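Local coordinates for thioredoxin-like protein (Parabacteroides distasonis, PDB 4FO5) that is of unknown function but has a thioredoxin-like fold related to the AhpC/TSA family of oxidoreductases, at residues Trp40-Val52 with Phe80-Gln94. Residues are numbered along the deposited sequence; the frame is centred on the assembly and turned at random.
Sequences WAAYDAESRARNV and FTETVKIDKLDLSTQ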
# COMPACT_ATOMS: atom_id res chain seq x y z
N TRP A 40 -0.75 5.06 5.10
CA TRP A 40 -0.87 6.49 5.29
C TRP A 40 -1.94 6.79 6.34
O TRP A 40 -2.64 5.89 6.78
CB TRP A 40 -1.23 7.19 3.94
CG TRP A 40 -2.62 6.87 3.47
CD1 TRP A 40 -3.05 5.69 2.95
CD2 TRP A 40 -3.77 7.71 3.58
NE1 TRP A 40 -4.39 5.75 2.69
CE2 TRP A 40 -4.87 6.98 3.07
CE3 TRP A 40 -3.99 9.02 4.05
CZ2 TRP A 40 -6.17 7.51 3.03
CZ3 TRP A 40 -5.28 9.53 4.01
CH2 TRP A 40 -6.35 8.79 3.49
N ALA A 41 -2.06 8.06 6.73
CA ALA A 41 -3.09 8.55 7.64
C ALA A 41 -3.27 10.04 7.39
O ALA A 41 -2.29 10.72 7.08
CB ALA A 41 -2.71 8.30 9.09
N ALA A 42 -4.51 10.54 7.51
CA ALA A 42 -4.82 11.97 7.34
C ALA A 42 -3.99 12.84 8.31
O ALA A 42 -3.61 13.94 7.94
CB ALA A 42 -6.31 12.21 7.55
N TYR A 43 -3.65 12.30 9.52
CA TYR A 43 -2.83 13.00 10.53
C TYR A 43 -1.33 13.09 10.13
O TYR A 43 -0.56 13.75 10.83
CB TYR A 43 -2.99 12.37 11.93
CG TYR A 43 -2.46 10.96 12.10
CD1 TYR A 43 -1.09 10.72 12.21
CD2 TYR A 43 -3.33 9.89 12.30
CE1 TYR A 43 -0.60 9.44 12.43
CE2 TYR A 43 -2.84 8.60 12.52
CZ TYR A 43 -1.48 8.37 12.58
OH TYR A 43 -0.99 7.10 12.78
N ASP A 44 -0.90 12.41 9.05
CA ASP A 44 0.49 12.50 8.56
C ASP A 44 0.40 13.09 7.16
O ASP A 44 0.08 12.39 6.19
CB ASP A 44 1.22 11.15 8.59
CG ASP A 44 2.70 11.25 8.27
OD1 ASP A 44 3.05 11.45 7.08
OD2 ASP A 44 3.52 11.06 9.19
N ALA A 45 0.59 14.41 7.09
CA ALA A 45 0.47 15.23 5.88
C ALA A 45 1.26 14.65 4.71
O ALA A 45 0.72 14.52 3.62
CB ALA A 45 0.92 16.65 6.16
N GLU A 46 2.52 14.24 4.97
CA GLU A 46 3.43 13.68 3.97
C GLU A 46 2.90 12.36 3.40
O GLU A 46 2.93 12.19 2.18
CB GLU A 46 4.83 13.47 4.57
CG GLU A 46 5.53 14.76 5.01
CD GLU A 46 5.16 15.37 6.35
OE1 GLU A 46 4.29 14.81 7.05
OE2 GLU A 46 5.73 16.44 6.70
N SER A 47 2.41 11.44 4.25
CA SER A 47 1.86 10.15 3.80
C SER A 47 0.63 10.40 2.94
O SER A 47 0.44 9.77 1.90
CB SER A 47 1.52 9.25 5.00
OG SER A 47 0.37 9.70 5.70
N ARG A 48 -0.20 11.36 3.35
CA ARG A 48 -1.40 11.71 2.60
C ARG A 48 -1.05 12.22 1.21
O ARG A 48 -1.68 11.80 0.24
CB ARG A 48 -2.21 12.75 3.38
CG ARG A 48 -3.59 12.95 2.79
CD ARG A 48 -4.34 14.02 3.51
NE ARG A 48 -5.47 14.49 2.72
CZ ARG A 48 -6.35 15.39 3.14
NH1 ARG A 48 -6.24 15.92 4.35
NH2 ARG A 48 -7.36 15.75 2.36
N ALA A 49 -0.04 13.11 1.07
CA ALA A 49 0.34 13.61 -0.26
C ALA A 49 0.97 12.50 -1.11
O ALA A 49 0.68 12.44 -2.30
CB ALA A 49 1.30 14.78 -0.14
N ARG A 50 1.79 11.60 -0.53
CA ARG A 50 2.38 10.47 -1.29
C ARG A 50 1.30 9.54 -1.80
O ARG A 50 1.40 9.02 -2.91
CB ARG A 50 3.35 9.66 -0.41
CG ARG A 50 4.65 10.38 -0.09
CD ARG A 50 5.70 9.41 0.48
NE ARG A 50 5.25 8.69 1.69
CZ ARG A 50 5.31 9.17 2.93
NH1 ARG A 50 5.79 10.39 3.15
NH2 ARG A 50 4.88 8.44 3.95
N ASN A 51 0.25 9.35 -0.99
CA ASN A 51 -0.88 8.49 -1.34
C ASN A 51 -1.56 8.97 -2.64
O ASN A 51 -1.80 8.15 -3.53
CB ASN A 51 -1.89 8.45 -0.20
CG ASN A 51 -2.91 7.37 -0.41
OD1 ASN A 51 -2.58 6.28 -0.87
ND2 ASN A 51 -4.16 7.65 -0.11
N VAL A 52 -1.83 10.28 -2.75
CA VAL A 52 -2.46 10.89 -3.92
C VAL A 52 -1.56 10.70 -5.13
O VAL A 52 -2.05 10.33 -6.20
CB VAL A 52 -2.77 12.40 -3.67
CG1 VAL A 52 -3.19 13.12 -4.95
CG2 VAL A 52 -3.84 12.56 -2.59
N PHE A 80 -11.41 8.86 7.33
CA PHE A 80 -10.96 8.14 6.13
C PHE A 80 -11.85 8.48 4.93
O PHE A 80 -11.34 8.79 3.86
CB PHE A 80 -10.91 6.62 6.37
CG PHE A 80 -10.92 5.75 5.13
CD1 PHE A 80 -9.76 5.57 4.38
CD2 PHE A 80 -12.08 5.10 4.72
CE1 PHE A 80 -9.76 4.75 3.24
CE2 PHE A 80 -12.08 4.29 3.58
CZ PHE A 80 -10.93 4.12 2.84
N THR A 81 -13.17 8.42 5.11
CA THR A 81 -14.19 8.67 4.09
C THR A 81 -14.07 10.09 3.52
O THR A 81 -13.95 10.23 2.30
CB THR A 81 -15.58 8.35 4.67
OG1 THR A 81 -15.69 6.92 4.69
CG2 THR A 81 -16.72 8.93 3.86
N GLU A 82 -14.07 11.11 4.38
CA GLU A 82 -13.98 12.53 4.01
C GLU A 82 -12.67 12.82 3.25
O GLU A 82 -12.70 13.48 2.21
CB GLU A 82 -14.07 13.39 5.28
CG GLU A 82 -14.37 14.85 5.07
CD GLU A 82 -14.35 15.67 6.35
OE1 GLU A 82 -13.31 15.65 7.05
OE2 GLU A 82 -15.37 16.34 6.65
N THR A 83 -11.52 12.28 3.75
CA THR A 83 -10.18 12.47 3.18
C THR A 83 -10.10 11.89 1.75
O THR A 83 -9.65 12.58 0.84
CB THR A 83 -9.09 11.87 4.10
OG1 THR A 83 -9.21 12.45 5.40
CG2 THR A 83 -7.70 12.13 3.60
N VAL A 84 -10.54 10.63 1.57
CA VAL A 84 -10.50 9.94 0.28
C VAL A 84 -11.41 10.68 -0.74
O VAL A 84 -11.03 10.82 -1.91
CB VAL A 84 -10.86 8.44 0.49
CG1 VAL A 84 -11.08 7.73 -0.83
CG2 VAL A 84 -9.75 7.74 1.27
N LYS A 85 -12.54 11.26 -0.26
CA LYS A 85 -13.46 12.06 -1.07
C LYS A 85 -12.77 13.37 -1.48
O LYS A 85 -12.72 13.67 -2.67
CB LYS A 85 -14.77 12.32 -0.29
CG LYS A 85 -15.87 13.03 -1.09
N ILE A 86 -12.16 14.10 -0.51
CA ILE A 86 -11.43 15.36 -0.77
C ILE A 86 -10.26 15.15 -1.76
O ILE A 86 -10.06 15.97 -2.67
CB ILE A 86 -10.94 16.02 0.55
CG1 ILE A 86 -12.12 16.64 1.33
CG2 ILE A 86 -9.84 17.07 0.30
CD1 ILE A 86 -11.93 16.72 2.86
N ASP A 87 -9.50 14.05 -1.58
CA ASP A 87 -8.32 13.74 -2.38
C ASP A 87 -8.68 13.12 -3.75
O ASP A 87 -7.81 12.97 -4.60
CB ASP A 87 -7.37 12.84 -1.58
CG ASP A 87 -6.73 13.54 -0.38
OD1 ASP A 87 -6.81 14.79 -0.30
OD2 ASP A 87 -6.16 12.84 0.49
N LYS A 88 -9.98 12.80 -3.95
CA LYS A 88 -10.57 12.26 -5.20
C LYS A 88 -9.88 10.97 -5.64
O LYS A 88 -9.60 10.78 -6.83
CB LYS A 88 -10.54 13.31 -6.35
CG LYS A 88 -11.09 14.70 -6.02
CD LYS A 88 -10.90 15.68 -7.19
CE LYS A 88 -11.97 15.56 -8.26
NZ LYS A 88 -11.72 16.47 -9.41
N LEU A 89 -9.61 10.08 -4.70
CA LEU A 89 -8.93 8.82 -5.02
C LEU A 89 -9.89 7.71 -5.38
O LEU A 89 -11.01 7.68 -4.86
CB LEU A 89 -8.07 8.40 -3.82
CG LEU A 89 -7.02 9.46 -3.43
CD1 LEU A 89 -6.29 9.07 -2.17
CD2 LEU A 89 -6.04 9.72 -4.58
N ASP A 90 -9.44 6.77 -6.25
CA ASP A 90 -10.17 5.58 -6.68
C ASP A 90 -10.55 4.80 -5.42
O ASP A 90 -9.66 4.31 -4.73
CB ASP A 90 -9.28 4.74 -7.63
CG ASP A 90 -9.91 3.51 -8.28
OD1 ASP A 90 -10.99 3.08 -7.83
OD2 ASP A 90 -9.28 2.94 -9.21
N LEU A 91 -11.85 4.74 -5.10
CA LEU A 91 -12.32 4.06 -3.89
C LEU A 91 -12.00 2.57 -3.89
O LEU A 91 -11.95 1.99 -2.80
CB LEU A 91 -13.82 4.27 -3.65
CG LEU A 91 -14.31 5.72 -3.47
CD1 LEU A 91 -15.78 5.78 -3.25
CD2 LEU A 91 -13.70 6.36 -2.29
N SER A 92 -11.78 1.94 -5.07
CA SER A 92 -11.49 0.51 -5.11
C SER A 92 -10.09 0.20 -4.51
O SER A 92 -9.86 -0.92 -4.08
CB SER A 92 -11.61 -0.03 -6.53
OG SER A 92 -10.64 0.53 -7.41
N THR A 93 -9.20 1.20 -4.45
CA THR A 93 -7.82 1.04 -3.94
C THR A 93 -7.58 1.61 -2.52
O THR A 93 -6.45 1.55 -2.00
CB THR A 93 -6.88 1.72 -4.94
OG1 THR A 93 -7.05 3.14 -4.92
CG2 THR A 93 -7.04 1.17 -6.36
N GLN A 94 -8.64 2.14 -1.88
CA GLN A 94 -8.50 2.77 -0.57
C GLN A 94 -9.20 1.94 0.49
O GLN A 94 -10.39 1.65 0.38
CB GLN A 94 -9.03 4.21 -0.61
CG GLN A 94 -8.36 5.09 -1.68
CD GLN A 94 -6.88 5.28 -1.46
OE1 GLN A 94 -6.44 5.65 -0.38
NE2 GLN A 94 -6.08 5.07 -2.50
O HOH W 1 -4.60 10.55 0.44
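Arg48 and Asp87 join helices 45-58 and 77-87, which pack on one side of the thioredoxin-fold sheet, through a side-on salt bridge. Arg48 NE donates to the syn lone pair of Asp87 OD2 (2.9 Å), while NH2 meets OD1 from above the carboxylate plane, with guanidinium and carboxylate planes 43° apart. The arginine reaches this far because CG lies anti to the backbone N (chi1 -169°) and the chain runs extended to NE. Thr83 CG2 sits over one face of the Arg48 guanidinium, 3.4 Å from its NE, and Ile86 CG2 lies at its edge. The same Thr83 methyl touches the edge of the Trp40 ring, 3.6 Å from CZ3, beside Val84 CG2. Deeper in, Asn51 ND2 gives a nearly straight bond to Gln94 OE1 (3.0 Å, 174°), lies above one face of the indole and presses against Leu89 CD1; its OD1 bonds to Ser70 of strand 66-72. A water links the two polar layers, donating to Asp87 OD2 and Arg48 O and accepting from Asn51 ND2. A methionine in place of Arg48 would probably leave the Asp87 carboxylate without its countercharge and the Thr83 methyl without the flat group it lies on. Polar groups where helix 45-58 meets helix 77-87 and the chain leading into strand 94-96 are thus paired in succession, from a charged pair at the partly exposed side to a buried amide pair whose Asn51 nitrogen lies over the indole.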